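Local coordinates for secretin XcpQ (Pseudomonas aeruginosa, PDB 4E9J), which forms, as a cylinder of 15 subunits, the outer membrane channel through which the type II secretion system exports proteins such as elastase, at residues A62-S67 and T115-V120; E127-I132 and L142-S147; N149-S154 and D165-L170; D177-N182 and Q228-L233. All coordinates share one frame; numbering follows the deposited sequence.

Contact 1 of 4, residues A62-S67 and T115-V120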
loop_
_atom_site.group_PDB
_atom_site.type_symbol
_atom_site.label_atom_id
_atom_site.label_comp_id
_atom_site.label_asym_id
_atom_site.label_seq_id
_atom_site.Cartn_x
_atom_site.Cartn_y
_atom_site.Cartn_z
ATOM N N ALA A 62 -11.226 20.235 -8.353
ATOM C CA ALA A 62 -11.342 20.544 -6.938
ATOM C C ALA A 62 -10.306 21.600 -6.562
ATOM O O ALA A 62 -9.169 21.573 -7.060
ATOM C CB ALA A 62 -11.061 19.297 -6.118
ATOM N N GLN A 63 -10.656 22.473 -5.629
ATOM C CA GLN A 63 -9.714 23.504 -5.232
ATOM C C GLN A 63 -8.762 22.922 -4.207
ATOM O O GLN A 63 -9.181 22.193 -3.320
ATOM C CB GLN A 63 -10.411 24.796 -4.771
ATOM C CG GLN A 63 -11.105 24.759 -3.421
ATOM C CD GLN A 63 -11.606 26.139 -3.050
ATOM O OE1 GLN A 63 -12.091 26.886 -3.905
ATOM N NE2 GLN A 63 -11.553 26.495 -1.762
ATOM N N LEU A 64 -7.478 23.201 -4.376
ATOM C CA LEU A 64 -6.443 22.673 -3.512
ATOM C C LEU A 64 -5.742 23.772 -2.751
ATOM O O LEU A 64 -5.429 24.801 -3.327
ATOM C CB LEU A 64 -5.399 21.959 -4.384
ATOM C CG LEU A 64 -5.920 20.824 -5.267
ATOM C CD1 LEU A 64 -4.798 20.258 -6.080
ATOM C CD2 LEU A 64 -6.566 19.723 -4.446
ATOM N N SER A 65 -5.434 23.531 -1.492
ATOM C CA SER A 65 -4.643 24.431 -0.656
ATOM C C SER A 65 -3.184 24.295 -1.074
ATOM O O SER A 65 -2.834 23.361 -1.800
ATOM C CB SER A 65 -4.763 24.007 0.796
ATOM O OG SER A 65 -4.222 22.698 0.906
ATOM N N LEU A 66 -2.320 25.138 -0.523
ATOM C CA LEU A 66 -0.888 25.130 -0.833
ATOM C C LEU A 66 -0.263 23.759 -0.541
ATOM O O LEU A 66 0.469 23.217 -1.379
ATOM C CB LEU A 66 -0.196 26.232 0.002
ATOM C CG LEU A 66 1.297 26.424 -0.185
ATOM C CD1 LEU A 66 1.620 26.721 -1.628
ATOM C CD2 LEU A 66 1.809 27.556 0.704
ATOM N N SER A 67 -0.586 23.192 0.639
ATOM C CA SER A 67 -0.069 21.889 1.063
ATOM C C SER A 67 -0.595 20.771 0.160
ATOM O O SER A 67 0.151 19.840 -0.137
ATOM C CB SER A 67 -0.427 21.624 2.522
ATOM O OG SER A 67 -1.827 21.476 2.704
ATOM N N THR A 115 -2.412 12.731 -14.491
ATOM C CA THR A 115 -2.514 12.700 -13.030
ATOM C C THR A 115 -3.741 13.550 -12.658
ATOM O O THR A 115 -3.685 14.776 -12.769
ATOM C CB THR A 115 -1.250 13.208 -12.387
ATOM O OG1 THR A 115 -0.165 12.378 -12.815
ATOM C CG2 THR A 115 -1.345 13.207 -10.860
ATOM N N ARG A 116 -4.851 12.905 -12.236
ATOM C CA ARG A 116 -6.096 13.586 -11.925
ATOM C C ARG A 116 -6.465 13.490 -10.444
ATOM O O ARG A 116 -6.314 12.421 -9.864
ATOM C CB ARG A 116 -7.237 12.961 -12.750
ATOM C CG ARG A 116 -8.463 13.851 -12.742
ATOM C CD ARG A 116 -9.634 13.248 -13.443
ATOM N NE ARG A 116 -9.439 13.205 -14.892
ATOM C CZ ARG A 116 -10.343 12.769 -15.755
ATOM N NH1 ARG A 116 -11.516 12.308 -15.323
ATOM N NH2 ARG A 116 -10.076 12.767 -17.061
ATOM N N VAL A 117 -6.952 14.588 -9.836
ATOM C CA VAL A 117 -7.452 14.602 -8.464
ATOM C C VAL A 117 -8.963 14.393 -8.576
ATOM O O VAL A 117 -9.625 15.089 -9.345
ATOM C CB VAL A 117 -7.132 15.927 -7.732
ATOM C CG1 VAL A 117 -7.700 15.912 -6.313
ATOM C CG2 VAL A 117 -5.635 16.189 -7.683
ATOM N N ILE A 118 -9.500 13.427 -7.839
ATOM C CA ILE A 118 -10.923 13.069 -7.851
ATOM C C ILE A 118 -11.446 13.354 -6.469
ATOM O O ILE A 118 -11.023 12.702 -5.527
ATOM C CB ILE A 118 -11.138 11.572 -8.237
ATOM C CG1 ILE A 118 -10.545 11.281 -9.636
ATOM C CG2 ILE A 118 -12.629 11.218 -8.242
ATOM C CD1 ILE A 118 -10.685 9.818 -10.136
ATOM N N GLN A 119 -12.329 14.333 -6.309
ATOM C CA GLN A 119 -12.886 14.601 -4.993
ATOM C C GLN A 119 -14.016 13.591 -4.762
ATOM O O GLN A 119 -14.698 13.209 -5.703
ATOM C CB GLN A 119 -13.415 16.036 -4.903
ATOM C CG GLN A 119 -13.748 16.456 -3.469
ATOM C CD GLN A 119 -13.413 17.900 -3.233
ATOM O OE1 GLN A 119 -14.216 18.788 -3.510
ATOM N NE2 GLN A 119 -12.202 18.172 -2.774
ATOM N N VAL A 120 -14.113 13.074 -3.539
ATOM C CA VAL A 120 -15.142 12.106 -3.111
ATOM C C VAL A 120 -16.075 12.879 -2.184
ATOM O O VAL A 120 -15.615 13.579 -1.293
ATOM C CB VAL A 120 -14.489 10.879 -2.432
ATOM C CG1 VAL A 120 -15.536 9.889 -1.939
ATOM C CG2 VAL A 120 -13.526 10.191 -3.407
#
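Ala62 and Gln119 make the closer of two small touches by which the N0 region, holding residues 62-67, meets the first strand of the N1 region, holding residues 115-120. Their CA atoms, 6.4 Å apart, are the nearest pair of the two backbones.

The first touch sets a methyl against an amide. Ala62 CB points toward the other segment and lies 3.7 Å from Gln119 NE2; the amide carbon, Gln119 CD, is 4.0 Å from the same methyl. With chi1 at -168° Gln119 sends CG away from its own N, and the bend at chi2 then brings the amide to Ala62. The polar partner of Gln119 NE2 is the carbonyl of Ala148, by a weak hydrogen bond, so the methyl meets an amide already engaged on its own N1 side.

The second touch is purely apolar. Leu64 starts off aside from the other segment, but its end turns inward, and CD2 comes within 4.4 Å of Val117 CG1. Both residues are buried: Leu64 also packs on Val69 and Leu72 of helix 66-79, and Val117 on Ala150 and Ile152.

The backbone tie between the regions runs through strand 55-61, where Val59 is hydrogen-bonded to Thr115 and Val117. That pairing is parallel, and it makes strand 114-119 part of a sheet shared by N0 and N1.

With 170 Å² buried in all, the two segments meet by van der Waals contact alone: one methyl-amide touch and one apolar touch lie next to the parallel pairing of 55-61 with 114-119 and add no polar bond of their own.

Contact 2 of 4, residues E127-I132 and L142-S147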
loop_
_atom_site.group_PDB
_atom_site.type_symbol
_atom_site.label_atom_id
_atom_site.label_comp_id
_atom_site.label_asym_id
_atom_site.label_seq_id
_atom_site.Cartn_x
_atom_site.Cartn_y
_atom_site.Cartn_z
ATOM N N GLU A 127 -11.504 4.548 2.743
ATOM C CA GLU A 127 -12.322 3.346 2.611
ATOM C C GLU A 127 -12.530 2.890 1.154
ATOM O O GLU A 127 -12.850 1.724 0.946
ATOM C CB GLU A 127 -13.653 3.550 3.332
ATOM C CG GLU A 127 -13.457 3.716 4.829
ATOM C CD GLU A 127 -14.695 4.063 5.629
ATOM O OE1 GLU A 127 -15.787 4.145 5.023
ATOM O OE2 GLU A 127 -14.572 4.246 6.866
ATOM N N LEU A 128 -12.391 3.792 0.148
ATOM C CA LEU A 128 -12.561 3.414 -1.252
ATOM C C LEU A 128 -11.259 2.891 -1.853
ATOM O O LEU A 128 -11.342 2.084 -2.766
ATOM C CB LEU A 128 -13.094 4.597 -2.089
ATOM C CG LEU A 128 -14.410 5.231 -1.603
ATOM C CD1 LEU A 128 -14.779 6.402 -2.462
ATOM C CD2 LEU A 128 -15.585 4.220 -1.642
ATOM N N ILE A 129 -10.079 3.297 -1.330
ATOM C CA ILE A 129 -8.749 2.914 -1.856
ATOM C C ILE A 129 -8.599 1.393 -2.133
ATOM O O ILE A 129 -8.225 1.016 -3.251
ATOM C CB ILE A 129 -7.604 3.444 -0.926
ATOM C CG1 ILE A 129 -7.506 5.001 -0.899
ATOM C CG2 ILE A 129 -6.252 2.769 -1.264
ATOM C CD1 ILE A 129 -6.482 5.684 -1.797
ATOM N N PRO A 130 -8.870 0.479 -1.164
ATOM C CA PRO A 130 -8.719 -0.960 -1.492
ATOM C C PRO A 130 -9.719 -1.463 -2.540
ATOM O O PRO A 130 -9.468 -2.478 -3.196
ATOM C CB PRO A 130 -8.853 -1.682 -0.143
ATOM C CG PRO A 130 -9.129 -0.617 0.890
ATOM C CD PRO A 130 -9.351 0.693 0.215
ATOM N N LEU A 131 -10.839 -0.742 -2.730
ATOM C CA LEU A 131 -11.837 -1.151 -3.716
ATOM C C LEU A 131 -11.488 -0.666 -5.133
ATOM O O LEU A 131 -11.970 -1.231 -6.110
ATOM C CB LEU A 131 -13.201 -0.631 -3.293
ATOM C CG LEU A 131 -13.585 -0.867 -1.813
ATOM C CD1 LEU A 131 -14.962 -0.340 -1.549
ATOM C CD2 LEU A 131 -13.468 -2.341 -1.425
ATOM N N ILE A 132 -10.660 0.370 -5.253
ATOM C CA ILE A 132 -10.291 0.879 -6.573
ATOM C C ILE A 132 -8.879 0.462 -6.974
ATOM O O ILE A 132 -8.572 0.505 -8.156
ATOM C CB ILE A 132 -10.537 2.410 -6.714
ATOM C CG1 ILE A 132 -9.745 3.212 -5.685
ATOM C CG2 ILE A 132 -12.056 2.722 -6.614
ATOM C CD1 ILE A 132 -9.621 4.648 -6.020
ATOM N N LEU A 142 -1.727 5.820 -7.293
ATOM C CA LEU A 142 -2.930 6.071 -6.526
ATOM C C LEU A 142 -2.499 6.554 -5.157
ATOM O O LEU A 142 -1.718 5.881 -4.508
ATOM C CB LEU A 142 -3.825 4.824 -6.443
ATOM C CG LEU A 142 -5.105 4.959 -5.614
ATOM C CD1 LEU A 142 -6.049 5.997 -6.212
ATOM C CD2 LEU A 142 -5.831 3.603 -5.526
ATOM N N ALA A 143 -2.957 7.750 -4.755
ATOM C CA ALA A 143 -2.643 8.344 -3.452
ATOM C C ALA A 143 -3.872 9.044 -2.887
ATOM O O ALA A 143 -4.695 9.539 -3.649
ATOM C CB ALA A 143 -1.503 9.346 -3.584
ATOM N N ALA A 144 -3.980 9.094 -1.549
ATOM C CA ALA A 144 -5.055 9.794 -0.853
ATOM C C ALA A 144 -4.627 11.216 -0.494
ATOM O O ALA A 144 -3.450 11.456 -0.198
ATOM C CB ALA A 144 -5.425 9.053 0.425
ATOM N N VAL A 145 -5.586 12.149 -0.506
ATOM C CA VAL A 145 -5.413 13.543 -0.056
ATOM C C VAL A 145 -6.531 13.718 0.990
ATOM O O VAL A 145 -7.611 14.223 0.671
ATOM C CB VAL A 145 -5.505 14.584 -1.200
ATOM C CG1 VAL A 145 -5.228 15.995 -0.677
ATOM C CG2 VAL A 145 -4.539 14.244 -2.323
ATOM N N PRO A 146 -6.333 13.179 2.211
ATOM C CA PRO A 146 -7.418 13.215 3.216
ATOM C C PRO A 146 -7.969 14.588 3.605
ATOM O O PRO A 146 -9.158 14.665 3.876
ATOM C CB PRO A 146 -6.837 12.476 4.427
ATOM C CG PRO A 146 -5.558 11.924 4.018
ATOM C CD PRO A 146 -5.136 12.473 2.716
ATOM N N SER A 147 -7.156 15.663 3.551
ATOM C CA SER A 147 -7.618 17.011 3.892
ATOM C C SER A 147 -8.636 17.579 2.898
ATOM O O SER A 147 -9.457 18.412 3.287
ATOM C CB SER A 147 -6.437 17.961 4.078
ATOM O OG SER A 147 -5.514 17.945 2.997
#
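Ile129 presses its CD1 methyl into the shallow hollow between Leu142 and Ala144, two residues on the same face of strand 142-145. The methyl is 4.1 Å from Leu142 CG and 4.2 Å from Ala144 CB, with the backbone of Ala143 forming the floor between them. The side chains of Ile129 and Leu142 run alongside one another, pointing opposite ways. The axes of the short helix and strand segments are 9.7 Å apart at their closest, and their directions differ by 169°.

The second bump is Ile132. Its CG1 is tucked between N and C of its own backbone (chi1 59°), which sends CD1 out to the forked end of Leu142. There the two chains meet roughly perpendicular: Ile132 CD1 lies 3.8 Å from Leu142 CD1 and 4.0 Å from Leu142 CD2. Leu142 thus meets two residues of one helix face, Ile129 at its branch point and Ile132 at its methyls.

Helix 125-132 lies on the sheet of the N1 region. Ile129 and Ile132 both continue onto Leu151 of the adjacent strand, Ile132 reaches Ile167 and Leu170 of helix 157-171, and on the other face of strand 141-145 Ala143 and Val145 meet helix 66-79 of N0.

Contact 3 of 4, residues N149-S154 and D165-L170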
loop_
_atom_site.group_PDB
_atom_site.type_symbol
_atom_site.label_atom_id
_atom_site.label_comp_id
_atom_site.label_asym_id
_atom_site.label_seq_id
_atom_site.Cartn_x
_atom_site.Cartn_y
_atom_site.Cartn_z
ATOM N N ASN A 149 -10.462 15.271 1.000
ATOM C CA ASN A 149 -11.238 14.047 0.777
ATOM C C ASN A 149 -11.219 13.681 -0.719
ATOM O O ASN A 149 -12.253 13.434 -1.360
ATOM C CB ASN A 149 -12.658 14.120 1.352
ATOM C CG ASN A 149 -13.195 12.745 1.645
ATOM O OD1 ASN A 149 -12.581 11.991 2.397
ATOM N ND2 ASN A 149 -14.333 12.367 1.099
ATOM N N ALA A 150 -9.996 13.674 -1.262
ATOM C CA ALA A 150 -9.759 13.421 -2.658
ATOM C C ALA A 150 -8.739 12.317 -2.854
ATOM O O ALA A 150 -7.952 12.000 -1.955
ATOM C CB ALA A 150 -9.284 14.712 -3.338
ATOM N N LEU A 151 -8.770 11.732 -4.049
ATOM C CA LEU A 151 -7.846 10.693 -4.502
ATOM C C LEU A 151 -7.019 11.294 -5.637
ATOM O O LEU A 151 -7.584 11.993 -6.455
ATOM C CB LEU A 151 -8.638 9.516 -5.113
ATOM C CG LEU A 151 -9.434 8.652 -4.167
ATOM C CD1 LEU A 151 -10.369 7.728 -4.936
ATOM C CD2 LEU A 151 -8.521 7.839 -3.272
ATOM N N ILE A 152 -5.744 10.952 -5.739
ATOM C CA ILE A 152 -4.907 11.328 -6.875
ATOM C C ILE A 152 -4.687 10.033 -7.631
ATOM O O ILE A 152 -4.147 9.107 -7.043
ATOM C CB ILE A 152 -3.556 11.942 -6.510
ATOM C CG1 ILE A 152 -3.728 13.280 -5.821
ATOM C CG2 ILE A 152 -2.696 12.118 -7.811
ATOM C CD1 ILE A 152 -2.542 13.694 -5.013
ATOM N N ILE A 153 -5.093 9.969 -8.909
ATOM C CA ILE A 153 -4.896 8.798 -9.769
ATOM C C ILE A 153 -4.066 9.177 -11.003
ATOM O O ILE A 153 -4.374 10.175 -11.632
ATOM C CB ILE A 153 -6.271 8.243 -10.239
ATOM C CG1 ILE A 153 -7.184 7.971 -9.023
ATOM C CG2 ILE A 153 -6.087 6.985 -11.150
ATOM C CD1 ILE A 153 -8.170 6.725 -9.119
ATOM N N SER A 154 -3.113 8.326 -11.398
ATOM C CA SER A 154 -2.364 8.490 -12.638
ATOM C C SER A 154 -2.652 7.327 -13.581
ATOM O O SER A 154 -2.478 6.187 -13.191
ATOM C CB SER A 154 -0.863 8.594 -12.408
ATOM O OG SER A 154 -0.567 9.748 -11.651
ATOM N N ASP A 165 -16.250 6.869 -12.683
ATOM C CA ASP A 165 -17.625 6.323 -12.604
ATOM C C ASP A 165 -17.749 5.275 -11.502
ATOM O O ASP A 165 -18.796 5.208 -10.869
ATOM C CB ASP A 165 -18.080 5.704 -13.934
ATOM N N VAL A 166 -16.699 4.461 -11.274
ATOM C CA VAL A 166 -16.697 3.412 -10.241
ATOM C C VAL A 166 -16.717 4.079 -8.869
ATOM O O VAL A 166 -17.467 3.657 -7.994
ATOM C CB VAL A 166 -15.496 2.439 -10.413
ATOM C CG1 VAL A 166 -15.348 1.498 -9.212
ATOM C CG2 VAL A 166 -15.638 1.636 -11.699
ATOM N N ILE A 167 -15.923 5.131 -8.699
ATOM C CA ILE A 167 -15.886 5.912 -7.457
ATOM C C ILE A 167 -17.261 6.521 -7.195
ATOM O O ILE A 167 -17.756 6.401 -6.084
ATOM C CB ILE A 167 -14.762 6.992 -7.469
ATOM C CG1 ILE A 167 -13.372 6.328 -7.473
ATOM C CG2 ILE A 167 -14.907 7.925 -6.258
ATOM C CD1 ILE A 167 -12.261 7.187 -7.870
ATOM N N ARG A 168 -17.890 7.141 -8.221
ATOM C CA ARG A 168 -19.223 7.735 -8.055
ATOM C C ARG A 168 -20.260 6.703 -7.609
ATOM O O ARG A 168 -21.138 7.025 -6.812
ATOM C CB ARG A 168 -19.709 8.421 -9.346
ATOM N N GLN A 169 -20.176 5.483 -8.128
ATOM C CA GLN A 169 -21.134 4.445 -7.746
ATOM C C GLN A 169 -20.821 3.918 -6.347
ATOM O O GLN A 169 -21.741 3.736 -5.552
ATOM C CB GLN A 169 -21.142 3.294 -8.770
ATOM N N LEU A 170 -19.522 3.660 -6.047
ATOM C CA LEU A 170 -19.115 3.149 -4.724
ATOM C C LEU A 170 -19.422 4.164 -3.635
ATOM O O LEU A 170 -19.867 3.782 -2.553
ATOM C CB LEU A 170 -17.629 2.807 -4.646
ATOM C CG LEU A 170 -17.151 1.603 -5.386
ATOM C CD1 LEU A 170 -15.607 1.585 -5.431
ATOM C CD2 LEU A 170 -17.718 0.359 -4.798
#
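Leu151 and Ile167 meet in the core of the N1 region, whose order of strand 114-119, helix 125-132, strand 141-145, strand 150-155 and helix 157-171 is the beta-alpha-beta-beta-alpha, KH-like topology of secretin N1 domains. The two helices cover one face of the sheet. Residues 149-154 supply the middle one of the three strands, and residues 165-170 lie near the end of the second helix. The backbones stay well apart, 9.8 Å between the CA atoms of Leu151 and Ile167, and the side chains span the gap.

Outward from the helix, Ile167 CB points at the strand but is still too far away to touch it. One branch, CG2, lies opposite the backbone N, on the side of Val120. The other, CG1, is anti to the carbonyl carbon (chi1 -67°) and comes to 4.2 Å from Leu151 CD1. Because chi2 is also extended (163°), the chain carries on straight to CD1, which meets Leu151 CD1 tip to tip. The same terminal methyl has Ile153 CD1 beside it at 4.3 Å, so two alternating residues of the strand meet it.

Ile118 and Ile132 also pack on Ile167. At the start of the strand, Val145 is opposed by two residues, Asn149 and Ala150, a G1 beta bulge. The tightest point of the helix-to-strand contact is the meeting of Leu151 CD1 with Ile167 CD1, at 3.5 Å.

Contact 4 of 4, residues D177-N182 and Q228-L233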
loop_
_atom_site.group_PDB
_atom_site.type_symbol
_atom_site.label_atom_id
_atom_site.label_comp_id
_atom_site.label_asym_id
_atom_site.label_seq_id
_atom_site.Cartn_x
_atom_site.Cartn_y
_atom_site.Cartn_z
ATOM N N ASP A 177 -17.303 -2.267 3.849
ATOM C CA ASP A 177 -16.723 -3.472 4.466
ATOM C C ASP A 177 -16.667 -4.490 3.346
ATOM O O ASP A 177 -17.494 -4.436 2.440
ATOM C CB ASP A 177 -17.606 -3.998 5.613
ATOM C CG ASP A 177 -17.574 -3.122 6.859
ATOM O OD1 ASP A 177 -16.734 -2.185 6.914
ATOM O OD2 ASP A 177 -18.315 -3.423 7.818
ATOM N N TYR A 178 -15.746 -5.412 3.387
ATOM C CA TYR A 178 -15.646 -6.352 2.278
ATOM C C TYR A 178 -15.027 -7.658 2.696
ATOM O O TYR A 178 -14.436 -7.710 3.776
ATOM C CB TYR A 178 -14.833 -5.706 1.133
ATOM C CG TYR A 178 -13.420 -5.288 1.503
ATOM C CD1 TYR A 178 -13.160 -4.029 1.995
ATOM C CD2 TYR A 178 -12.341 -6.134 1.289
ATOM C CE1 TYR A 178 -11.863 -3.599 2.245
ATOM C CE2 TYR A 178 -11.037 -5.724 1.557
ATOM C CZ TYR A 178 -10.800 -4.433 1.988
ATOM O OH TYR A 178 -9.539 -3.963 2.258
ATOM N N SER A 179 -15.275 -8.734 1.884
ATOM C CA SER A 179 -14.666 -10.060 2.007
ATOM C C SER A 179 -13.843 -10.334 0.757
ATOM O O SER A 179 -14.229 -9.924 -0.340
ATOM C CB SER A 179 -15.704 -11.156 2.178
ATOM O OG SER A 179 -16.208 -11.076 3.493
ATOM N N VAL A 180 -12.712 -11.003 0.932
ATOM C CA VAL A 180 -11.799 -11.373 -0.142
ATOM C C VAL A 180 -11.738 -12.897 -0.296
ATOM O O VAL A 180 -11.564 -13.604 0.698
ATOM C CB VAL A 180 -10.417 -10.777 0.142
ATOM C CG1 VAL A 180 -9.388 -11.306 -0.844
ATOM C CG2 VAL A 180 -10.483 -9.258 0.131
ATOM N N ILE A 181 -11.881 -13.387 -1.555
ATOM C CA ILE A 181 -11.797 -14.806 -1.908
ATOM C C ILE A 181 -10.729 -15.000 -2.956
ATOM O O ILE A 181 -10.886 -14.509 -4.065
ATOM C CB ILE A 181 -13.114 -15.378 -2.413
ATOM C CG1 ILE A 181 -14.210 -15.181 -1.406
ATOM C CG2 ILE A 181 -12.959 -16.890 -2.768
ATOM C CD1 ILE A 181 -15.537 -15.421 -1.977
ATOM N N ASN A 182 -9.691 -15.751 -2.626
ATOM C CA ASN A 182 -8.588 -16.082 -3.525
ATOM C C ASN A 182 -9.020 -17.332 -4.256
ATOM O O ASN A 182 -9.128 -18.366 -3.645
ATOM C CB ASN A 182 -7.331 -16.364 -2.726
ATOM C CG ASN A 182 -6.913 -15.175 -1.931
ATOM O OD1 ASN A 182 -6.313 -14.265 -2.452
ATOM N ND2 ASN A 182 -7.278 -15.124 -0.666
ATOM N N GLN A 228 -25.412 -9.367 5.917
ATOM C CA GLN A 228 -25.992 -10.688 5.621
ATOM C C GLN A 228 -25.933 -11.031 4.145
ATOM O O GLN A 228 -25.666 -12.185 3.817
ATOM C CB GLN A 228 -27.441 -10.820 6.169
ATOM C CG GLN A 228 -27.501 -11.218 7.653
ATOM C CD GLN A 228 -26.804 -10.224 8.560
ATOM O OE1 GLN A 228 -27.318 -9.133 8.832
ATOM N NE2 GLN A 228 -25.606 -10.559 9.032
ATOM N N ALA A 229 -26.208 -10.065 3.252
ATOM C CA ALA A 229 -26.146 -10.315 1.799
ATOM C C ALA A 229 -24.707 -10.608 1.369
ATOM O O ALA A 229 -24.470 -11.588 0.692
ATOM C CB ALA A 229 -26.694 -9.136 1.032
ATOM N N ARG A 230 -23.749 -9.857 1.901
ATOM C CA ARG A 230 -22.319 -10.088 1.644
ATOM C C ARG A 230 -21.919 -11.492 2.149
ATOM O O ARG A 230 -21.210 -12.241 1.457
ATOM C CB ARG A 230 -21.519 -9.019 2.361
ATOM C CG ARG A 230 -20.043 -8.971 2.042
ATOM C CD ARG A 230 -19.439 -7.764 2.698
ATOM N NE ARG A 230 -19.163 -7.968 4.132
ATOM C CZ ARG A 230 -19.550 -7.189 5.147
ATOM N NH1 ARG A 230 -19.187 -7.482 6.391
ATOM N NH2 ARG A 230 -20.297 -6.112 4.928
ATOM N N ALA A 231 -22.437 -11.880 3.320
ATOM C CA ALA A 231 -22.147 -13.214 3.835
ATOM C C ALA A 231 -22.710 -14.310 2.907
ATOM O O ALA A 231 -22.042 -15.334 2.695
ATOM C CB ALA A 231 -22.678 -13.358 5.254
ATOM N N LYS A 232 -23.873 -14.055 2.276
ATOM C CA LYS A 232 -24.449 -15.031 1.352
ATOM C C LYS A 232 -23.692 -15.059 0.019
ATOM O O LYS A 232 -23.459 -16.134 -0.516
ATOM C CB LYS A 232 -25.941 -14.754 1.121
ATOM N N LEU A 233 -23.296 -13.903 -0.519
ATOM C CA LEU A 233 -22.564 -13.894 -1.799
ATOM C C LEU A 233 -21.196 -14.564 -1.641
ATOM O O LEU A 233 -20.742 -15.234 -2.567
ATOM C CB LEU A 233 -22.434 -12.479 -2.367
ATOM C CG LEU A 233 -21.847 -12.375 -3.800
ATOM C CD1 LEU A 233 -22.675 -13.126 -4.799
ATOM C CD2 LEU A 233 -21.742 -10.945 -4.225
HETATM O O HOH W 1 -21.143 -3.893 6.282
HETATM O O HOH W 2 -19.827 -5.515 8.475
#
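Arg230 reaches from helix 227-240 to Asp177, which leads into strand 178-182, and to Tyr178 and Ser179 at the start of that strand. In the helix segment 228-233 it is the residue that carries the contact.

The side chain of Arg230 leaves the helix extended, CG anti to the backbone N (chi1 -171°), and bends at chi3. Its CD passes 4.1 Å from Tyr178 CA, and beyond it the guanidinium group turns one face to Asp177. Asp177 CB sits over that face, 3.5 Å from Arg230 NH2 and displaced toward the rim, while Ser179 OG lies near the plane at the edge.

The carboxylate stands well out of the guanidinium plane. Asp177 OD2 is 4.4 Å from Arg230 NH1, and two waters make the connection. One accepts from Arg230 NH2 (2.7 Å) and donates to Asp177 OD2 over a long 3.3 Å; the other accepts from Arg230 NH1 (2.9 Å) and donates to Asp177 OD2 at 2.7 Å. Arg230 NH2 is also bonded to the carbonyl of Gly225. One turn on, Leu233 turns instead to Ile223 of the neighbouring strand.

Asp177 OD1 serves the dimer, accepting from Asn182 of the second subunit, and Ser179 OG bonds to Ser179 of that subunit, within the sheet that continues antiparallel across the interface. The chemistry implies a water-bridged pairing of opposite charges, supplemented by their through-space attraction, which would probably favour the charged forms of both groups and ties the N2 helix to Asp177.

Overall arrangement
The chain is the periplasmic N0-N1-N2 part, without the channel-forming secretin domain, and its four contacts follow one another from the N0-N1 joint to N2. Contacts 1, 2 and 3 share one sheet: Ile118 N is 2.8 Å from Leu151 O, linking contacts 1 and 3, and Ala143 O is 2.7 Å from Ile152 N, linking contacts 2 and 3. The centres of contacts 2 and 3 are about 8 Å apart, and they form one core. Contact 4 is distant from contact 1 (centres about 32 Å apart) but touches contact 2 through Pro130 CB, 3.4 Å from Tyr178 OH. Contacts 2 and 4 both touch the second subunit; contacts 1 and 3 do not.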